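Local coordinates for melanin biosynthesis protein TyrA, putative (PDB 2IIZ) that binds heme b and probably acts as a dye-decolorizing peroxidase, at residues 65-70 against 100-104. Numbering follows the deposited sequence.
Sequences AIGANY and EYDLF
Three nearly linear backbone hydrogen bonds set an antiparallel register: Ala65 N to Phe104 O (2.8 Å), Phe104 N to Ala65 O (2.9 Å) and Gly67 N to Asp102 O (2.7 Å), all at about 171°. They join strands 61-67 and 103-109 in the N-terminal half of the ferredoxin-like, dimeric α+β barrel fold of DyP-type peroxidases. Ala65 and Phe104 form a hydrogen-bonded pair (CA–CA 5.1 Å), Ile66 and Leu103 a non-hydrogen-bonded one (4.7 Å). At the start of strand 103-109, beside strand 21-29, Asp102 (phi/psi -65/-42) and Leu103 both face Phe27, a classic beta bulge. Asp102 OD2 accepts from Ala29 N, Glu100 OE2 from Phe86 N and Glu100 OE1 from Ser298 N. Gly67 CA lies 3.2 Å from Tyr101 O, where a beta carbon would clash. The chain then turns, and Tyr70 N hydrogen-bonds to Gly67 O (3.2 Å). Ile66 CG1 lies 3.7 Å from Leu103 CD2, both side chains m,t; Leu103 packs on helix 34-54, Ile66 on Tyr75 and Pro302. Ala65 and Phe104 point to the opposite face, against Phe299. Over the Tyr70 ring face (chi1 t), Asp102 CB makes a CH-pi contact 4.2 Å from the centroid, 27° off the normal.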
# COMPACT_ATOMS: atom_id res chain seq x y z
N ALA A 65 7.43 -20.07 -1.21
CA ALA A 65 8.65 -20.56 -1.84
C ALA A 65 9.83 -20.35 -0.92
O ALA A 65 9.77 -19.54 0.01
CB ALA A 65 8.90 -19.83 -3.13
N ILE A 66 10.90 -21.10 -1.21
CA ILE A 66 12.02 -21.31 -0.30
C ILE A 66 13.35 -20.95 -0.96
O ILE A 66 13.62 -21.37 -2.08
CB ILE A 66 12.03 -22.80 0.11
CG1 ILE A 66 10.81 -23.09 1.00
CG2 ILE A 66 13.30 -23.19 0.84
CD1 ILE A 66 10.33 -24.47 0.86
N GLY A 67 14.18 -20.16 -0.28
CA GLY A 67 15.38 -19.59 -0.92
C GLY A 67 16.40 -20.64 -1.32
O GLY A 67 16.54 -21.68 -0.67
N ALA A 68 17.13 -20.37 -2.40
CA ALA A 68 18.12 -21.33 -2.91
C ALA A 68 19.20 -21.65 -1.88
O ALA A 68 19.63 -22.80 -1.73
CB ALA A 68 18.75 -20.80 -4.19
N ASN A 69 19.64 -20.62 -1.16
CA ASN A 69 20.73 -20.74 -0.18
C ASN A 69 20.30 -21.29 1.20
O ASN A 69 21.13 -21.47 2.08
CB ASN A 69 21.43 -19.38 -0.01
CG ASN A 69 22.44 -19.10 -1.11
OD1 ASN A 69 22.60 -19.91 -2.04
ND2 ASN A 69 23.13 -17.97 -1.02
N TYR A 70 19.01 -21.55 1.37
CA TYR A 70 18.50 -22.10 2.62
C TYR A 70 17.85 -23.47 2.45
O TYR A 70 17.58 -24.15 3.45
CB TYR A 70 17.47 -21.14 3.19
CG TYR A 70 17.02 -21.47 4.58
CD1 TYR A 70 17.92 -21.49 5.63
CD2 TYR A 70 15.68 -21.77 4.84
CE1 TYR A 70 17.51 -21.80 6.92
CE2 TYR A 70 15.26 -22.07 6.11
CZ TYR A 70 16.18 -22.09 7.15
OH TYR A 70 15.75 -22.39 8.42
N GLU A 100 19.57 -12.78 -1.51
CA GLU A 100 18.75 -13.95 -1.31
C GLU A 100 18.05 -13.84 0.03
O GLU A 100 18.59 -13.21 0.96
CB GLU A 100 19.61 -15.20 -1.31
CG GLU A 100 20.58 -15.31 -2.50
CD GLU A 100 19.95 -15.81 -3.77
OE1 GLU A 100 18.71 -15.98 -3.84
OE2 GLU A 100 20.72 -16.05 -4.71
N TYR A 101 16.86 -14.45 0.11
CA TYR A 101 16.04 -14.53 1.33
C TYR A 101 15.65 -15.99 1.56
O TYR A 101 15.45 -16.72 0.59
CB TYR A 101 14.77 -13.67 1.22
CG TYR A 101 15.05 -12.23 0.86
CD1 TYR A 101 15.42 -11.31 1.84
CD2 TYR A 101 14.94 -11.78 -0.46
CE1 TYR A 101 15.69 -9.99 1.52
CE2 TYR A 101 15.20 -10.46 -0.80
CZ TYR A 101 15.57 -9.56 0.20
OH TYR A 101 15.83 -8.25 -0.12
N ASP A 102 15.54 -16.39 2.83
CA ASP A 102 15.23 -17.78 3.19
C ASP A 102 13.84 -18.24 2.74
O ASP A 102 13.67 -19.36 2.25
CB ASP A 102 15.35 -17.99 4.71
CG ASP A 102 16.79 -17.90 5.21
OD1 ASP A 102 17.72 -17.80 4.39
OD2 ASP A 102 16.97 -17.93 6.44
N LEU A 103 12.86 -17.36 2.91
CA LEU A 103 11.48 -17.68 2.56
C LEU A 103 10.78 -16.50 1.92
O LEU A 103 10.99 -15.34 2.30
CB LEU A 103 10.69 -18.08 3.80
CG LEU A 103 11.12 -19.34 4.53
CD1 LEU A 103 10.31 -19.41 5.82
CD2 LEU A 103 10.89 -20.59 3.69
N PHE A 104 9.93 -16.83 0.95
CA PHE A 104 9.12 -15.88 0.22
C PHE A 104 7.67 -16.35 0.29
O PHE A 104 7.36 -17.51 -0.02
CB PHE A 104 9.62 -15.80 -1.22
CG PHE A 104 8.81 -14.89 -2.13
CD1 PHE A 104 8.25 -13.70 -1.67
CD2 PHE A 104 8.62 -15.24 -3.46
CE1 PHE A 104 7.52 -12.89 -2.52
CE2 PHE A 104 7.89 -14.44 -4.30
CZ PHE A 104 7.34 -13.25 -3.83